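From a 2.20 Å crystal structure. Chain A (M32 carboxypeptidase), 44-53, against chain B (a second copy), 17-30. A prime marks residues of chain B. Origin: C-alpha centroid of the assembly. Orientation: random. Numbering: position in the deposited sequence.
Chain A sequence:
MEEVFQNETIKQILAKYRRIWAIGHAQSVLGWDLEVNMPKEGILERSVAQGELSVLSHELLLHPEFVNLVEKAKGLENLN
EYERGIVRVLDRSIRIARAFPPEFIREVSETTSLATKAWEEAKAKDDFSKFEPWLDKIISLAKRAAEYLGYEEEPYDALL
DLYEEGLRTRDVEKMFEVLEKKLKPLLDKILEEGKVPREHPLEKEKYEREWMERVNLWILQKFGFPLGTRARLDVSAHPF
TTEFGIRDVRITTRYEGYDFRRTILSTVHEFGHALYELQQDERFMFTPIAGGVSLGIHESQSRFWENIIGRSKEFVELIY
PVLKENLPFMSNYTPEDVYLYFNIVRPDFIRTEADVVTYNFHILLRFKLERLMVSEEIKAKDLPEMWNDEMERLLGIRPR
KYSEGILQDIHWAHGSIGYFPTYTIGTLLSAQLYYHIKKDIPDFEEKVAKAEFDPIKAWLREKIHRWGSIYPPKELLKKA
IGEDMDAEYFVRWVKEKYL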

# COMPACT_ATOMS: atom_id res chain seq x y z
N LEU A 44 -8.30 -11.94 -3.90
CA LEU A 44 -8.61 -12.13 -5.31
C LEU A 44 -8.40 -10.86 -6.13
O LEU A 44 -7.83 -10.90 -7.21
CB LEU A 44 -10.04 -12.62 -5.52
CG LEU A 44 -10.41 -12.68 -7.01
CD1 LEU A 44 -9.44 -13.61 -7.75
CD2 LEU A 44 -11.84 -13.17 -7.17
N GLU A 45 -8.86 -9.72 -5.61
CA GLU A 45 -8.73 -8.47 -6.34
C GLU A 45 -7.28 -7.98 -6.35
O GLU A 45 -6.80 -7.44 -7.35
CB GLU A 45 -9.70 -7.44 -5.76
CG GLU A 45 -11.16 -7.86 -6.03
CD GLU A 45 -12.19 -7.12 -5.20
OE1 GLU A 45 -12.17 -7.29 -3.97
OE2 GLU A 45 -13.02 -6.38 -5.78
N ARG A 46 -6.56 -8.20 -5.25
CA ARG A 46 -5.16 -7.82 -5.19
C ARG A 46 -4.41 -8.63 -6.26
O ARG A 46 -3.64 -8.06 -7.05
CB ARG A 46 -4.58 -8.12 -3.81
CG ARG A 46 -3.07 -7.81 -3.63
CD ARG A 46 -2.72 -6.39 -4.08
NE ARG A 46 -3.58 -5.43 -3.44
CZ ARG A 46 -3.42 -4.96 -2.21
NH1 ARG A 46 -2.39 -5.36 -1.46
NH2 ARG A 46 -4.32 -4.12 -1.70
N SER A 47 -4.69 -9.93 -6.33
CA SER A 47 -4.03 -10.83 -7.28
C SER A 47 -4.21 -10.45 -8.74
O SER A 47 -3.24 -10.43 -9.50
CB SER A 47 -4.52 -12.28 -7.07
OG SER A 47 -5.70 -12.53 -7.82
N VAL A 48 -5.44 -10.15 -9.15
CA VAL A 48 -5.68 -9.76 -10.53
C VAL A 48 -4.99 -8.43 -10.81
O VAL A 48 -4.47 -8.22 -11.91
CB VAL A 48 -7.20 -9.62 -10.82
CG1 VAL A 48 -7.85 -10.99 -10.92
CG2 VAL A 48 -7.85 -8.85 -9.72
N ALA A 49 -4.97 -7.53 -9.84
CA ALA A 49 -4.30 -6.24 -10.03
C ALA A 49 -2.80 -6.47 -10.22
O ALA A 49 -2.17 -5.88 -11.09
CB ALA A 49 -4.55 -5.31 -8.84
N GLN A 50 -2.22 -7.34 -9.39
CA GLN A 50 -0.79 -7.65 -9.51
C GLN A 50 -0.51 -8.25 -10.88
O GLN A 50 0.50 -7.92 -11.51
CB GLN A 50 -0.37 -8.63 -8.43
CG GLN A 50 -0.29 -8.03 -7.06
CD GLN A 50 0.06 -9.06 -6.02
OE1 GLN A 50 -0.61 -10.09 -5.90
NE2 GLN A 50 1.11 -8.80 -5.25
N GLY A 51 -1.41 -9.11 -11.34
CA GLY A 51 -1.22 -9.75 -12.64
C GLY A 51 -1.31 -8.81 -13.84
O GLY A 51 -0.50 -8.89 -14.77
N GLU A 52 -2.31 -7.93 -13.85
CA GLU A 52 -2.46 -7.01 -14.96
C GLU A 52 -1.23 -6.11 -15.10
O GLU A 52 -0.76 -5.86 -16.22
CB GLU A 52 -3.72 -6.15 -14.75
CG GLU A 52 -5.04 -6.90 -14.86
CD GLU A 52 -5.31 -7.42 -16.27
OE1 GLU A 52 -4.85 -6.79 -17.25
OE2 GLU A 52 -6.01 -8.43 -16.41
N LEU A 53 -0.70 -5.65 -13.97
CA LEU A 53 0.48 -4.79 -13.96
C LEU A 53 1.74 -5.50 -14.44
O LEU A 53 2.56 -4.91 -15.12
CB LEU A 53 0.73 -4.22 -12.55
CG LEU A 53 -0.35 -3.25 -12.05
CD1 LEU A 53 -0.06 -2.82 -10.62
CD2 LEU A 53 -0.41 -2.05 -12.99
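Chain B (17-30) YRRIWAIGHAQSVL

Residues 17-30 of chain B form a continuous α-helix, part of a longer one, that lies across the helix of chain A at a signed crossing angle of -112°. The two N-to-C directions are therefore far from parallel, and the axes approach to 8.5 Å. Small side chains suit the crossing, where the nearest backbones belong to two alanines, with Ala49 CA and Ala22′ CA 4.4 Å apart.

Tyr17′ directs its CA-to-CB bond away from chain A and makes no contact. Arg18′ points toward it, with the outer part of its side chain extended: its CB lies 3.5 Å from Glu52 OE2, and its guanidinium reaches Val48, with NH1 3.8 Å from CG1. The opposite charges of Arg18′ and Glu52 are joined through a water, which accepts from Arg18′ NH1 at 2.7 Å and donates to Glu52 OE2 at 2.7 Å. Arg19′ leaves sideways, and its aliphatic portion packs beside the same carboxylate, CG being 3.2 Å from Glu52 OE1. Its NE stays 4.5 Å from Glu52 OE1, too far for a salt bridge, while its terminal nitrogens are hydrogen-bonded elsewhere in the structure.

Ile20′ faces away. Trp21′ starts sideways, but with chi1 in t its long indole brings its end to chain A, where CZ3 lies 3.7 Å from both Val48 CG2 and Ala49 CB. The ring edge also meets the backbone, CH2 standing 3.4 Å from Glu45 O. Ala22′ suits the crossing because its lone methyl fits between the backbones: its CB is 3.4 Å from Glu52 CB and 4.3 Å from Ala49 CB. Ile23′ points away, yet its CG1 still touches Leu53 CD2 at 4.2 Å.

Gly24′ makes no contact. One turn beyond Trp21′, His25′ points toward chain A and accepts the one direct hydrogen bond between the two stretches: Arg46 NE donates to His25′ NE2 over 2.7 Å, at 156°. The imidazole nitrogen accepts at the ring edge, in line with its lone pair. Arg46 can reach it because its side chain, although it sets out away from chain B, bends back through two p rotamers at chi2 and chi3. The same ring packs tightly on the small Ala49, with His25′ CD2 3.2 Å from Ala49 CB.

Ala26′ adds a compact apolar surface, its CB 4.1 Å from Leu53 CD1. Gln27′ and Ser28′ are out of reach. Val29′ makes the last contact, its CG2 3.6 Å from Arg46 NH2, and Leu30′ lies beyond it, clear of chain A.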

# COMPACT_ATOMS: atom_id res chain seq x y z
N TYR B 17 -10.42 -3.22 -19.99
CA TYR B 17 -10.68 -2.41 -18.80
C TYR B 17 -9.96 -2.90 -17.54
O TYR B 17 -9.61 -2.10 -16.65
CB TYR B 17 -12.19 -2.35 -18.53
CG TYR B 17 -12.54 -1.38 -17.43
CD1 TYR B 17 -12.46 -0.01 -17.65
CD2 TYR B 17 -12.89 -1.83 -16.16
CE1 TYR B 17 -12.73 0.90 -16.64
CE2 TYR B 17 -13.16 -0.93 -15.12
CZ TYR B 17 -13.07 0.44 -15.38
OH TYR B 17 -13.31 1.37 -14.40
N ARG B 18 -9.75 -4.22 -17.46
CA ARG B 18 -9.07 -4.81 -16.31
C ARG B 18 -7.75 -4.10 -16.02
O ARG B 18 -7.43 -3.82 -14.87
CB ARG B 18 -8.82 -6.31 -16.54
CG ARG B 18 -10.03 -7.20 -16.33
CD ARG B 18 -9.62 -8.49 -15.66
NE ARG B 18 -10.79 -9.28 -15.30
CZ ARG B 18 -10.74 -10.45 -14.68
NH1 ARG B 18 -9.57 -10.98 -14.34
NH2 ARG B 18 -11.85 -11.09 -14.38
N ARG B 19 -6.99 -3.82 -17.08
CA ARG B 19 -5.70 -3.13 -16.95
C ARG B 19 -5.91 -1.76 -16.35
O ARG B 19 -5.19 -1.34 -15.46
CB ARG B 19 -5.03 -2.95 -18.32
CG ARG B 19 -4.09 -4.03 -18.72
CD ARG B 19 -3.29 -3.64 -19.94
NE ARG B 19 -2.32 -4.69 -20.25
CZ ARG B 19 -1.47 -4.65 -21.26
NH1 ARG B 19 -1.47 -3.62 -22.07
NH2 ARG B 19 -0.62 -5.64 -21.43
N ILE B 20 -6.88 -1.05 -16.89
CA ILE B 20 -7.19 0.28 -16.41
C ILE B 20 -7.61 0.12 -14.95
O ILE B 20 -7.16 0.87 -14.08
CB ILE B 20 -8.33 0.92 -17.23
CG1 ILE B 20 -7.86 1.17 -18.66
CG2 ILE B 20 -8.76 2.20 -16.57
CD1 ILE B 20 -8.93 1.81 -19.58
N TRP B 21 -8.46 -0.87 -14.68
CA TRP B 21 -8.91 -1.11 -13.32
C TRP B 21 -7.73 -1.41 -12.39
O TRP B 21 -7.69 -0.93 -11.26
CB TRP B 21 -9.90 -2.29 -13.28
CG TRP B 21 -10.30 -2.66 -11.87
CD1 TRP B 21 -11.31 -2.13 -11.12
CD2 TRP B 21 -9.61 -3.58 -11.01
NE1 TRP B 21 -11.29 -2.65 -9.85
CE2 TRP B 21 -10.25 -3.54 -9.75
CE3 TRP B 21 -8.50 -4.43 -11.18
CZ2 TRP B 21 -9.83 -4.32 -8.67
CZ3 TRP B 21 -8.07 -5.21 -10.10
CH2 TRP B 21 -8.74 -5.14 -8.85
N ALA B 22 -6.77 -2.19 -12.87
CA ALA B 22 -5.61 -2.53 -12.04
C ALA B 22 -4.77 -1.30 -11.65
O ALA B 22 -4.29 -1.20 -10.52
CB ALA B 22 -4.74 -3.56 -12.78
N ILE B 23 -4.55 -0.39 -12.60
CA ILE B 23 -3.79 0.81 -12.28
C ILE B 23 -4.55 1.57 -11.18
O ILE B 23 -3.94 2.09 -10.25
CB ILE B 23 -3.62 1.71 -13.53
CG1 ILE B 23 -2.77 0.98 -14.57
CG2 ILE B 23 -2.95 3.03 -13.16
CD1 ILE B 23 -2.59 1.77 -15.85
N GLY B 24 -5.88 1.59 -11.27
CA GLY B 24 -6.69 2.27 -10.26
C GLY B 24 -6.58 1.61 -8.89
O GLY B 24 -6.52 2.27 -7.85
N HIS B 25 -6.57 0.28 -8.89
CA HIS B 25 -6.42 -0.46 -7.65
C HIS B 25 -5.11 0.03 -7.05
O HIS B 25 -5.03 0.40 -5.88
CB HIS B 25 -6.31 -1.94 -7.94
CG HIS B 25 -6.04 -2.78 -6.73
ND1 HIS B 25 -7.02 -3.09 -5.82
CD2 HIS B 25 -4.90 -3.36 -6.29
CE1 HIS B 25 -6.50 -3.84 -4.86
NE2 HIS B 25 -5.21 -4.02 -5.12
N ALA B 26 -4.08 0.04 -7.88
CA ALA B 26 -2.77 0.48 -7.46
C ALA B 26 -2.80 1.94 -6.96
O ALA B 26 -2.23 2.24 -5.92
CB ALA B 26 -1.78 0.32 -8.61
N GLN B 27 -3.47 2.83 -7.68
CA GLN B 27 -3.53 4.23 -7.23
C GLN B 27 -4.14 4.37 -5.84
O GLN B 27 -3.66 5.15 -5.02
CB GLN B 27 -4.33 5.10 -8.23
CG GLN B 27 -3.62 5.41 -9.55
CD GLN B 27 -2.59 6.53 -9.44
OE1 GLN B 27 -2.42 7.34 -10.37
NE2 GLN B 27 -1.87 6.58 -8.32
N SER B 28 -5.20 3.61 -5.56
CA SER B 28 -5.85 3.66 -4.25
C SER B 28 -4.91 3.22 -3.13
O SER B 28 -4.82 3.86 -2.07
CB SER B 28 -7.08 2.75 -4.22
OG SER B 28 -8.06 3.18 -5.14
N VAL B 29 -4.22 2.12 -3.37
CA VAL B 29 -3.29 1.61 -2.38
C VAL B 29 -2.20 2.64 -2.11
O VAL B 29 -1.82 2.86 -0.97
CB VAL B 29 -2.66 0.28 -2.86
CG1 VAL B 29 -1.62 -0.19 -1.87
CG2 VAL B 29 -3.77 -0.77 -2.97
N LEU B 30 -1.73 3.29 -3.17
CA LEU B 30 -0.69 4.32 -3.06
C LEU B 30 -1.15 5.49 -2.22
O LEU B 30 -0.45 5.92 -1.31
CB LEU B 30 -0.31 4.80 -4.47
CG LEU B 30 0.97 4.24 -5.08
CD1 LEU B 30 1.21 2.84 -4.59
CD2 LEU B 30 0.87 4.29 -6.60
O HOH W 1 -6.98 -10.61 -15.13